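Local coordinates for periplasmic branched-chain amino acid-binding protein (Burkholderia mallei, PDB 3I09) that probably captures small branched-chain amino acid-like or keto-acid solutes in the periplasm for an ABC transporter, and holds acetoacetic acid between its two lobes, at residues S14-A18 / A204-T208; H52-A56 / T79-T83; N100-D106 / H119-M125. One frame throughout, in Å; residues are numbered along the deposited sequence. Where two conformers were deposited one is given.

Interaction 1 of 3, residues S14-A18 / A204-T208; sequences SGLYA and AGGDT. With AAE (acetoacetic acid), chain C.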
ATOM      1  N   SER A  14       5.159  -9.686  12.089  1.00 13.94           N
ATOM      2  CA  SER A  14       5.287 -11.129  12.311  1.00 14.49           C
ATOM      3  C   SER A  14       4.511 -12.066  11.386  1.00 14.46           C
ATOM      4  O   SER A  14       4.816 -13.252  11.347  1.00 15.49           O
ATOM      5  CB  SER A  14       4.941 -11.468  13.776  1.00 14.60           C
ATOM      6  OG  SER A  14       3.688 -10.947  14.205  1.00 14.45           O
ATOM      7  N   GLY A  15       3.519 -11.573  10.658  1.00 13.96           N
ATOM      8  CA  GLY A  15       2.644 -12.422   9.847  1.00 13.78           C
ATOM      9  C   GLY A  15       2.847 -12.245   8.338  1.00 13.75           C
ATOM     10  O   GLY A  15       3.969 -11.968   7.868  1.00 12.71           O
ATOM     11  N   LEU A  16       1.764 -12.401   7.590  1.00 12.13           N
ATOM     12  CA  LEU A  16       1.824 -12.534   6.136  1.00 12.22           C
ATOM     13  C   LEU A  16       2.265 -11.233   5.413  1.00 12.43           C
ATOM     14  O   LEU A  16       2.540 -11.271   4.214  1.00 12.72           O
ATOM     15  CB  LEU A  16       0.492 -12.987   5.582  1.00 11.82           C
ATOM     16  CG  LEU A  16      -0.646 -11.960   5.451  1.00 13.54           C
ATOM     17  CD1 LEU A  16      -1.797 -12.589   4.683  1.00 13.19           C
ATOM     18  CD2 LEU A  16      -1.151 -11.446   6.818  1.00 12.14           C
ATOM     19  N   TYR A  17       2.289 -10.101   6.118  1.00 12.06           N
ATOM     20  CA  TYR A  17       2.729  -8.816   5.531  1.00 12.09           C
ATOM     21  C   TYR A  17       4.099  -8.324   6.032  1.00 11.93           C
ATOM     22  O   TYR A  17       4.535  -7.225   5.666  1.00 12.81           O
ATOM     23  CB  TYR A  17       1.666  -7.727   5.769  1.00 12.51           C
ATOM     24  CG  TYR A  17       0.311  -8.062   5.192  1.00 11.67           C
ATOM     25  CD1 TYR A  17       0.194  -8.615   3.951  1.00 11.25           C
ATOM     26  CD2 TYR A  17      -0.879  -7.784   5.908  1.00  8.83           C
ATOM     27  CE1 TYR A  17      -1.060  -8.899   3.395  1.00 12.53           C
ATOM     28  CE2 TYR A  17      -2.125  -8.075   5.380  1.00 12.08           C
ATOM     29  CZ  TYR A  17      -2.212  -8.627   4.111  1.00 13.48           C
ATOM     30  OH  TYR A  17      -3.429  -8.926   3.540  1.00 14.69           O
ATOM     31  N   ALA A  18       4.805  -9.146   6.803  1.00 12.26           N
ATOM     32  CA  ALA A  18       6.055  -8.700   7.441  1.00 13.19           C
ATOM     33  C   ALA A  18       7.147  -8.395   6.410  1.00 12.65           C
ATOM     34  O   ALA A  18       7.871  -7.413   6.562  1.00 13.58           O
ATOM     35  CB  ALA A  18       6.569  -9.756   8.457  1.00 12.23           C
ATOM     36  N   ALA A 204      -3.585 -10.036  -0.598  1.00 11.72           N
ATOM     37  CA  ALA A 204      -2.235  -9.430  -0.610  1.00 11.30           C
ATOM     38  C   ALA A 204      -1.229 -10.315   0.100  1.00 12.05           C
ATOM     39  O   ALA A 204      -1.585 -11.246   0.842  1.00 11.25           O
ATOM     40  CB  ALA A 204      -2.273  -8.077   0.063  1.00 11.07           C
ATOM     41  N   GLY A 205       0.041 -10.003  -0.100  1.00 10.20           N
ATOM     42  CA  GLY A 205       1.097 -10.626   0.655  1.00 11.96           C
ATOM     43  C   GLY A 205       1.110 -12.141   0.600  1.00 11.89           C
ATOM     44  O   GLY A 205       0.973 -12.745  -0.466  1.00 11.82           O
ATOM     45  N   GLY A 206       1.260 -12.773   1.770  1.00 12.54           N
ATOM     46  CA  GLY A 206       1.309 -14.235   1.835  1.00 13.52           C
ATOM     47  C   GLY A 206       0.079 -14.914   1.244  1.00 13.61           C
ATOM     48  O   GLY A 206       0.191 -16.033   0.717  1.00 13.77           O
ATOM     49  N   ASP A 207      -1.082 -14.239   1.295  1.00 13.02           N
ATOM     50  CA  ASP A 207      -2.320 -14.792   0.687  1.00 13.09           C
ATOM     51  C   ASP A 207      -2.196 -14.842  -0.833  1.00 12.57           C
ATOM     52  O   ASP A 207      -2.559 -15.830  -1.463  1.00 12.28           O
ATOM     53  CB  ASP A 207      -3.590 -13.984   1.094  1.00 13.30           C
ATOM     54  CG  ASP A 207      -4.151 -14.376   2.475  1.00 15.54           C
ATOM     55  OD1 ASP A 207      -3.957 -15.556   2.898  1.00 16.75           O
ATOM     56  OD2 ASP A 207      -4.779 -13.489   3.139  1.00 14.59           O
ATOM     57  N   THR A 208      -1.688 -13.768  -1.431  1.00 12.49           N
ATOM     58  CA  THR A 208      -1.485 -13.718  -2.854  1.00 12.14           C
ATOM     59  C   THR A 208      -0.473 -14.809  -3.273  1.00 12.72           C
ATOM     60  O   THR A 208      -0.676 -15.518  -4.267  1.00 12.30           O
ATOM     61  CB  THR A 208      -0.990 -12.333  -3.291  1.00 13.20           C
ATOM     62  OG1 THR A 208      -1.940 -11.345  -2.874  1.00 14.06           O
ATOM     63  CG2 THR A 208      -0.817 -12.248  -4.812  1.00 12.96           C
TER
HETATM   64  O1  AAE C 501      -4.625  -2.888   3.083  1.00 12.11           O
HETATM   65  C2  AAE C 501      -4.282  -4.066   3.287  1.00 12.90           C
HETATM   66  O3  AAE C 501      -4.794  -4.768   4.187  1.00 10.60           O
HETATM   67  C4  AAE C 501      -3.246  -4.684   2.363  1.00 12.11           C
HETATM   68  C5  AAE C 501      -1.857  -4.524   2.914  1.00 16.14           C
HETATM   69  O8  AAE C 501      -1.618  -3.755   3.876  1.00 11.84           O
HETATM   70  C9  AAE C 501      -0.777  -5.212   2.131  1.00 12.93           C
HETATM   71  O   HOH W   1      -4.829 -10.902   2.065  1.00 13.13           O
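The ring of Tyr17 meets Ala204 with its edge: CE1 lies 3.6 Å from Ala204 CB, and the backbone carbon of Ala204 and the nitrogen of Gly205 are close to the ring plane. With CG beside the backbone N (chi1 -59°), the ring reaches across to the other lobe and is clamped between two apolar groups. CG of Leu16 sits over the centre of one face, and the methyl C9 of acetoacetic acid lies offset toward the rim on the other. The Leu16 branch ending in CD1 runs on to the carboxylate of Asp207, 3.5 Å from OD2. This is the interlobe cleft of a type I periplasmic binding protein in a ligand-bound state: the loop after strand 5-11 closes on the start of helix 205-217. Direct polar contact comes from the backbone, where Gly206 N donates at 3.1 Å to O of Leu16, a residue of the type I turn Gly15-Ala18. Gly205 CA, at positive phi, lies 3.9 Å from Leu16 O. One water completes the bridge. It lies 2.8 Å from Tyr17 OH, accepts from Ala204 N and donates to Asp207 OD2. Tyr17 OH also bonds Tyr150 OH, while Asp207 OD2 also accepts from Ser180 N.

Interaction 2 of 3, residues H52-A56 / T79-T83; sequences HQNKA and TNSAT. With AAE (acetoacetic acid), chain C.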
ATOM      1  N   HIS A  52       1.305  -4.949  15.319  1.00 11.99           N
ATOM      2  CA  HIS A  52      -0.144  -5.117  15.575  1.00 11.70           C
ATOM      3  C   HIS A  52      -0.663  -6.529  15.432  1.00 11.89           C
ATOM      4  O   HIS A  52      -1.817  -6.785  15.770  1.00 13.43           O
ATOM      5  CB  HIS A  52      -1.030  -4.131  14.793  1.00 11.65           C
ATOM      6  CG  HIS A  52      -0.905  -4.169  13.302  1.00 11.24           C
ATOM      7  ND1 HIS A  52      -0.919  -5.326  12.548  1.00 10.43           N
ATOM      8  CD2 HIS A  52      -0.905  -3.145  12.412  1.00 12.25           C
ATOM      9  CE1 HIS A  52      -0.908  -5.013  11.267  1.00 12.60           C
ATOM     10  NE2 HIS A  52      -0.883  -3.693  11.156  1.00  9.95           N
ATOM     11  N   GLN A  53       0.177  -7.417  14.918  1.00 12.77           N
ATOM     12  CA  GLN A  53      -0.184  -8.828  14.772  0.50 13.99           C
ATOM     13  C   GLN A  53      -1.464  -8.992  13.943  1.00 13.48           C
ATOM     14  O   GLN A  53      -2.200  -9.949  14.117  1.00 13.17           O
ATOM     15  CB  GLN A  53      -0.353  -9.467  16.159  0.50 14.03           C
ATOM     16  CG  GLN A  53       0.770  -9.109  17.145  0.50 16.24           C
ATOM     17  CD  GLN A  53       0.813 -10.008  18.353  0.50 18.93           C
ATOM     18  OE1 GLN A  53       0.660 -11.239  18.245  0.50 22.47           O
ATOM     19  NE2 GLN A  53       1.041  -9.414  19.515  0.50 16.47           N
ATOM     20  N   ASN A  54      -1.721  -8.068  13.028  1.00 11.61           N
ATOM     21  CA  ASN A  54      -2.967  -8.085  12.237  1.00 12.00           C
ATOM     22  C   ASN A  54      -4.258  -8.064  13.058  1.00 13.33           C
ATOM     23  O   ASN A  54      -5.275  -8.632  12.647  1.00 13.54           O
ATOM     24  CB  ASN A  54      -2.944  -9.216  11.219  1.00 12.72           C
ATOM     25  CG  ASN A  54      -1.901  -8.979  10.184  1.00 13.54           C
ATOM     26  OD1 ASN A  54      -1.934  -7.945   9.520  1.00 13.52           O
ATOM     27  ND2 ASN A  54      -0.941  -9.928  10.042  1.00 15.00           N
ATOM     28  N   LYS A  55      -4.196  -7.336  14.180  1.00 12.05           N
ATOM     29  CA  LYS A  55      -5.327  -7.127  15.061  1.00 13.50           C
ATOM     30  C   LYS A  55      -5.642  -5.640  15.144  1.00 11.95           C
ATOM     31  O   LYS A  55      -4.835  -4.838  15.670  1.00 12.46           O
ATOM     32  CB  LYS A  55      -5.008  -7.641  16.470  1.00 13.73           C
ATOM     33  CG  LYS A  55      -4.702  -9.142  16.563  1.00 16.96           C
ATOM     34  CD  LYS A  55      -5.762 -10.053  16.040  1.00 22.13           C
ATOM     35  CE  LYS A  55      -5.349 -11.528  16.315  1.00 25.74           C
ATOM     36  NZ  LYS A  55      -6.292 -12.473  15.697  1.00 27.10           N
ATOM     37  N   ALA A  56      -6.827  -5.264  14.667  1.00 12.66           N
ATOM     38  CA  ALA A  56      -7.221  -3.843  14.686  1.00 12.90           C
ATOM     39  C   ALA A  56      -7.246  -3.284  16.097  1.00 13.37           C
ATOM     40  O   ALA A  56      -6.920  -2.104  16.344  1.00 11.67           O
ATOM     41  CB  ALA A  56      -8.606  -3.678  14.030  1.00 12.23           C
ATOM     42  N   THR A  79       0.767  -1.934   7.392  1.00 11.14           N
ATOM     43  CA  THR A  79      -0.094  -2.819   6.621  1.00 10.78           C
ATOM     44  C   THR A  79      -1.387  -3.150   7.388  1.00 10.21           C
ATOM     45  O   THR A  79      -1.515  -2.879   8.583  1.00 10.78           O
ATOM     46  CB  THR A  79       0.676  -4.099   6.240  1.00 10.69           C
ATOM     47  OG1 THR A  79       1.278  -4.662   7.404  1.00 10.84           O
ATOM     48  CG2 THR A  79       1.808  -3.790   5.198  1.00 10.26           C
ATOM     49  N   ASN A  80      -2.344  -3.684   6.633  1.00 10.79           N
ATOM     50  CA  ASN A  80      -3.608  -4.220   7.117  1.00 10.98           C
ATOM     51  C   ASN A  80      -4.675  -3.114   7.255  1.00 10.38           C
ATOM     52  O   ASN A  80      -4.611  -2.285   8.164  1.00 10.85           O
ATOM     53  CB  ASN A  80      -3.426  -5.021   8.401  1.00 11.44           C
ATOM     54  CG  ASN A  80      -4.726  -5.714   8.838  1.00 12.42           C
ATOM     55  OD1 ASN A  80      -5.818  -5.098   8.781  1.00 13.01           O
ATOM     56  ND2 ASN A  80      -4.625  -6.982   9.278  1.00 11.57           N
ATOM     57  N   SER A  81      -5.625  -3.101   6.320  1.00 10.57           N
ATOM     58  CA  SER A  81      -6.628  -2.042   6.278  1.00 10.95           C
ATOM     59  C   SER A  81      -7.565  -2.033   7.491  1.00 11.18           C
ATOM     60  O   SER A  81      -8.080  -0.988   7.818  1.00 11.12           O
ATOM     61  CB  SER A  81      -7.468  -2.092   4.996  1.00 11.91           C
ATOM     62  OG  SER A  81      -6.724  -1.687   3.864  1.00 11.60           O
ATOM     63  N   ALA A  82      -7.787  -3.180   8.141  1.00  9.92           N
ATOM     64  CA  ALA A  82      -8.618  -3.185   9.363  1.00 11.22           C
ATOM     65  C   ALA A  82      -7.888  -2.363  10.437  1.00 10.71           C
ATOM     66  O   ALA A  82      -8.512  -1.526  11.123  1.00 11.29           O
ATOM     67  CB  ALA A  82      -8.915  -4.599   9.847  1.00  9.84           C
ATOM     68  N   THR A  83      -6.570  -2.571  10.570  1.00 11.57           N
ATOM     69  CA  THR A  83      -5.778  -1.776  11.512  1.00 11.23           C
ATOM     70  C   THR A  83      -5.681  -0.320  11.080  1.00 10.73           C
ATOM     71  O   THR A  83      -5.716   0.588  11.924  1.00 11.91           O
ATOM     72  CB  THR A  83      -4.378  -2.327  11.789  1.00 11.95           C
ATOM     73  OG1 THR A  83      -3.502  -2.063  10.692  1.00 10.41           O
ATOM     74  CG2 THR A  83      -4.391  -3.815  12.075  1.00 10.14           C
TER
HETATM   75  O1  AAE C 501      -4.625  -2.888   3.083  1.00 12.11           O
HETATM   76  C2  AAE C 501      -4.282  -4.066   3.287  1.00 12.90           C
HETATM   77  O3  AAE C 501      -4.794  -4.768   4.187  1.00 10.60           O
HETATM   78  C4  AAE C 501      -3.246  -4.684   2.363  1.00 12.11           C
HETATM   79  C5  AAE C 501      -1.857  -4.524   2.914  1.00 16.14           C
HETATM   80  O8  AAE C 501      -1.618  -3.755   3.876  1.00 11.84           O
HETATM   81  C9  AAE C 501      -0.777  -5.212   2.131  1.00 12.93           C
HETATM   82  O   HOH W   2      -7.059  -8.184  10.549  1.00 17.23           O
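His52 has its CG between the backbone N and the carbonyl carbon (chi1 58°), which turns a face of the imidazole to Thr83, while Asn80 CG, trans to its own N (chi1 -174°), carries the amide to Asn54. The loops join strand 43-51 to helix 56-69 and strand 72-77 to helix 81-94, successive beta-alpha units of the Rossmann-like N-terminal lobe, whose strands flank strand 5-11. Asn80 is the N-cap of helix 81-94. Its OD1 accepts from Thr83 N and, weakly, from Ala82 N; its ND2 donates to Asn54 OD1 at 2.9 Å, nearly straight (168°), with the two amides close to coplanar. One amide thus caps the helix and ties down the adjacent loop. Thr83 CG2 stands 3.5 Å above the centroid of the His52 ring, a CH-pi contact over the face. At the ring edge NE2 donates to Thr79 O at 2.8 Å, approaching from above the carbonyl plane. ND1 accepts from Asn54 N; with both nitrogens engaged, the ring's rotation is fixed. Asn80 N donates to acetoacetic acid O8, Ser81 N to O3 and Ser81 OG to O1. A water spans the loops, donating to Asn54 O at 2.8 Å and accepting from Asn80 ND2.

Interaction 3 of 3, residues N100-D106 / H119-M125; sequences NIGAGAD and HYAYDTM. With AAE (acetoacetic acid), chain C.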
ATOM      1  N   ASN A 100      -0.809   6.980   6.604  1.00 10.88           N
ATOM      2  CA  ASN A 100      -0.859   5.555   6.310  1.00 10.52           C
ATOM      3  C   ASN A 100      -0.167   5.198   4.997  1.00 10.18           C
ATOM      4  O   ASN A 100      -0.450   5.795   3.948  1.00 11.04           O
ATOM      5  CB  ASN A 100      -2.269   5.022   6.287  1.00 11.53           C
ATOM      6  CG  ASN A 100      -2.267   3.495   6.238  1.00 11.75           C
ATOM      7  OD1 ASN A 100      -1.961   2.920   5.204  1.00 13.46           O
ATOM      8  ND2 ASN A 100      -2.520   2.846   7.388  1.00 14.46           N
ATOM      9  N   ILE A 101       0.780   4.253   5.084  1.00 10.48           N
ATOM     10  CA  ILE A 101       1.496   3.770   3.906  1.00 10.64           C
ATOM     11  C   ILE A 101       1.058   2.356   3.492  1.00 11.28           C
ATOM     12  O   ILE A 101       0.709   2.101   2.325  1.00 11.19           O
ATOM     13  CB  ILE A 101       3.033   3.734   4.152  1.00 11.94           C
ATOM     14  CG1 ILE A 101       3.639   5.151   4.116  1.00 14.75           C
ATOM     15  CG2 ILE A 101       3.730   2.881   3.095  1.00 11.80           C
ATOM     16  CD1 ILE A 101       3.154   6.048   5.122  1.00 18.72           C
ATOM     17  N   GLY A 102       1.097   1.415   4.435  1.00 10.90           N
ATOM     18  CA  GLY A 102       1.016   0.020   4.054  1.00 11.17           C
ATOM     19  C   GLY A 102      -0.355  -0.488   3.640  1.00 11.70           C
ATOM     20  O   GLY A 102      -0.438  -1.483   2.910  1.00 12.38           O
ATOM     21  N   ALA A 103      -1.417   0.185   4.089  1.00 11.50           N
ATOM     22  CA  ALA A 103      -2.780  -0.271   3.884  1.00 12.00           C
ATOM     23  C   ALA A 103      -3.360   0.344   2.627  1.00 13.09           C
ATOM     24  O   ALA A 103      -3.003   1.439   2.231  1.00 13.37           O
ATOM     25  CB  ALA A 103      -3.667   0.060   5.103  1.00 11.02           C
ATOM     26  N   GLY A 104      -4.238  -0.406   1.972  1.00 11.63           N
ATOM     27  CA  GLY A 104      -4.812   0.020   0.726  1.00 12.24           C
ATOM     28  C   GLY A 104      -6.210   0.549   0.666  1.00 11.85           C
ATOM     29  O   GLY A 104      -6.538   1.233  -0.279  1.00 11.43           O
ATOM     30  N   ALA A 105      -7.069   0.219   1.630  1.00 12.05           N
ATOM     31  CA  ALA A 105      -8.488   0.510   1.435  1.00 11.89           C
ATOM     32  C   ALA A 105      -8.736   1.988   1.138  1.00 12.20           C
ATOM     33  O   ALA A 105      -8.362   2.871   1.938  1.00 12.36           O
ATOM     34  CB  ALA A 105      -9.325   0.082   2.647  1.00 12.72           C
ATOM     35  N   ASP A 106      -9.422   2.261   0.022  1.00 12.28           N
ATOM     36  CA  ASP A 106      -9.753   3.654  -0.335  1.00 12.23           C
ATOM     37  C   ASP A 106     -10.759   4.318   0.619  1.00 12.78           C
ATOM     38  O   ASP A 106     -10.972   5.527   0.550  1.00 12.60           O
ATOM     39  CB  ASP A 106     -10.177   3.790  -1.811  1.00 13.24           C
ATOM     40  CG  ASP A 106     -11.556   3.224  -2.120  1.00 17.33           C
ATOM     41  OD1 ASP A 106     -12.078   2.378  -1.372  1.00 15.95           O
ATOM     42  OD2 ASP A 106     -12.101   3.603  -3.193  1.00 21.08           O
ATOM     43  N   HIS A 119      -3.057   9.421   3.005  1.00 11.21           N
ATOM     44  CA  HIS A 119      -2.909   8.085   2.433  1.00 11.26           C
ATOM     45  C   HIS A 119      -1.826   8.200   1.372  1.00 12.14           C
ATOM     46  O   HIS A 119      -2.015   8.794   0.316  1.00 11.58           O
ATOM     47  CB  HIS A 119      -4.247   7.553   1.893  1.00 11.77           C
ATOM     48  CG  HIS A 119      -4.311   6.042   1.812  1.00 10.54           C
ATOM     49  ND1 HIS A 119      -5.372   5.380   1.237  1.00 14.13           N
ATOM     50  CD2 HIS A 119      -3.494   5.079   2.301  1.00 13.02           C
ATOM     51  CE1 HIS A 119      -5.170   4.076   1.308  1.00 11.15           C
ATOM     52  NE2 HIS A 119      -4.040   3.860   1.954  1.00 11.70           N
ATOM     53  N   TYR A 120      -0.650   7.663   1.698  1.00 10.80           N
ATOM     54  CA  TYR A 120       0.568   8.118   1.067  1.00 10.66           C
ATOM     55  C   TYR A 120       1.015   7.379  -0.197  1.00 11.37           C
ATOM     56  O   TYR A 120       1.535   8.028  -1.123  1.00 10.52           O
ATOM     57  CB  TYR A 120       1.726   8.140   2.062  1.00 10.56           C
ATOM     58  CG  TYR A 120       2.907   9.015   1.656  1.00 10.39           C
ATOM     59  CD1 TYR A 120       2.942  10.368   1.991  1.00  8.90           C
ATOM     60  CD2 TYR A 120       4.041   8.456   1.030  1.00 12.77           C
ATOM     61  CE1 TYR A 120       4.048  11.160   1.676  1.00 12.17           C
ATOM     62  CE2 TYR A 120       5.149   9.254   0.686  1.00 10.26           C
ATOM     63  CZ  TYR A 120       5.151  10.603   1.040  1.00 11.90           C
ATOM     64  OH  TYR A 120       6.209  11.423   0.717  1.00 11.42           O
ATOM     65  N   ALA A 121       0.880   6.054  -0.216  1.00 12.22           N
ATOM     66  CA  ALA A 121       1.565   5.223  -1.232  1.00 11.62           C
ATOM     67  C   ALA A 121       0.717   4.695  -2.377  1.00 11.99           C
ATOM     68  O   ALA A 121       1.133   4.744  -3.546  1.00 12.13           O
ATOM     69  CB  ALA A 121       2.313   4.076  -0.565  1.00 11.25           C
ATOM     70  N   TYR A 122      -0.442   4.157  -2.055  1.00 11.01           N
ATOM     71  CA  TYR A 122      -1.339   3.529  -3.034  1.00 11.77           C
ATOM     72  C   TYR A 122      -2.710   3.386  -2.381  1.00 11.43           C
ATOM     73  O   TYR A 122      -2.826   3.524  -1.184  1.00 10.82           O
ATOM     74  CB  TYR A 122      -0.858   2.152  -3.485  1.00 11.94           C
ATOM     75  CG  TYR A 122      -1.034   1.086  -2.461  1.00 10.55           C
ATOM     76  CD1 TYR A 122      -0.267   1.080  -1.298  1.00 10.94           C
ATOM     77  CD2 TYR A 122      -2.072   0.162  -2.555  1.00 10.93           C
ATOM     78  CE1 TYR A 122      -0.473   0.108  -0.292  1.00 11.21           C
ATOM     79  CE2 TYR A 122      -2.256  -0.837  -1.578  1.00 12.37           C
ATOM     80  CZ  TYR A 122      -1.485  -0.839  -0.447  1.00 12.50           C
ATOM     81  OH  TYR A 122      -1.699  -1.807   0.520  1.00 12.17           O
ATOM     82  N   ASP A 123      -3.735   3.115  -3.169  1.00 11.09           N
ATOM     83  CA  ASP A 123      -5.001   2.637  -2.598  1.00 11.24           C
ATOM     84  C   ASP A 123      -5.691   1.703  -3.555  1.00 11.29           C
ATOM     85  O   ASP A 123      -5.233   1.462  -4.682  1.00 11.13           O
ATOM     86  CB  ASP A 123      -5.942   3.772  -2.100  1.00 10.64           C
ATOM     87  CG  ASP A 123      -6.503   4.652  -3.205  1.00 12.53           C
ATOM     88  OD1 ASP A 123      -6.721   4.170  -4.327  1.00 12.45           O
ATOM     89  OD2 ASP A 123      -6.731   5.857  -2.899  1.00 12.00           O
ATOM     90  N   THR A 124      -6.787   1.133  -3.095  1.00 11.85           N
ATOM     91  CA  THR A 124      -7.510   0.143  -3.904  1.00 12.04           C
ATOM     92  C   THR A 124      -8.180   0.699  -5.148  1.00 12.36           C
ATOM     93  O   THR A 124      -8.385  -0.039  -6.119  1.00 12.95           O
ATOM     94  CB  THR A 124      -8.554  -0.576  -3.046  1.00 12.52           C
ATOM     95  OG1 THR A 124      -9.383   0.388  -2.393  1.00 12.89           O
ATOM     96  CG2 THR A 124      -7.859  -1.426  -2.004  1.00 12.45           C
HETATM   97  N   MSE A 125      -8.520   1.987  -5.167  1.00 12.58           N
HETATM   98  CA  MSE A 125      -9.017   2.600  -6.409  1.00 13.20           C
HETATM   99  C   MSE A 125      -7.907   2.632  -7.485  1.00 12.40           C
HETATM  100  O   MSE A 125      -8.157   2.298  -8.623  1.00 11.44           O
HETATM  101  CB  MSE A 125      -9.559   4.003  -6.113  1.00 13.48           C
HETATM  102  CG  MSE A 125     -10.001   4.753  -7.290  1.00 15.73           C
HETATM  103 SE   MSE A 125     -11.619   3.876  -8.020  0.75 20.22          SE
HETATM  104  CE  MSE A 125     -12.870   4.577  -6.735  1.00 22.91           C
TER
HETATM  105  O1  AAE C 501      -4.625  -2.888   3.083  1.00 12.11           O
HETATM  106  C2  AAE C 501      -4.282  -4.066   3.287  1.00 12.90           C
HETATM  107  O3  AAE C 501      -4.794  -4.768   4.187  1.00 10.60           O
HETATM  108  C4  AAE C 501      -3.246  -4.684   2.363  1.00 12.11           C
HETATM  109  C5  AAE C 501      -1.857  -4.524   2.914  1.00 16.14           C
HETATM  110  O8  AAE C 501      -1.618  -3.755   3.876  1.00 11.84           O
HETATM  111  C9  AAE C 501      -0.777  -5.212   2.131  1.00 12.93           C
HETATM  112  O   HOH W   3      -0.885   3.852   0.910  1.00 10.54           O
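Tyr122 lays its ring alongside the backbone of Ile101-Gly104: CE2 comes within 3.5 Å of Gly104 CA, and the hydroxyl donates to Gly102 O at 2.7 Å. That oxygen lies near the ring plane, while the hydroxyl stands above the carbonyl plane. CG between the backbone N and the carbonyl carbon (chi1 74°) brings the ring against segment 101-104, next to acetoacetic acid. His119 donates to the same segment through NE2, which meets Ala103 O in a short bond of 2.6 Å that is almost straight (171°) and in the imidazole plane. The ring edge also faces the carbonyls of Asn100 and Gly104, and Tyr122 O sits over one ring face. Asn100 OD1 accepts from Ala103 N in an Asx motif. Gly104 N donates to O1 of the ligand's carboxyl group at 2.7 Å. Further along, Thr124 N donates to Gly104 O at 2.8 Å, and Thr124 OG1 accepts from Asp106 N while also bonding Asn159 OD1. Asp106 OD2 forms a salt bridge with Arg370 NH1 and accepts from Asn159 ND2. A water accepts from Tyr122 N and can donate to Ile101 O. Tyr120 N donates to Asn100 O at 2.9 Å, beside the parallel bridge of Asn100 with His119 that joins the edge strand 117-119 to strand 97-100. Ile101 and Ala121 then pack on helix 278-297, Ala103 on helix 81-94, and Thr124, at the start of helix 124-137, on helix 151-166.

All three interactions converge on acetoacetic acid: interaction 1 meets its methyl end, while 2 and 3 share the oxygens, O1 taking bonds from both. Interactions 2 and 3 follow one another along the chain, between the two segments of interaction 1. The centres of interactions 1 and 2 lie about 11 Å apart, and those of interactions 1 and 3 about 16 Å. Interactions 2 and 3 gather loops from the C-terminal ends of strands 43-51, 72-77, 97-100 and 117-119 of the six-stranded sheet; Ser81 OG joins them through Ala105 N. Interaction 1 spans the cleft to the four-stranded sheet's lobe, where Ala204 lies beside the methyl. Most of the ligand's hydrogen bonds come from the first lobe; Tyr150 OH adds one from the second.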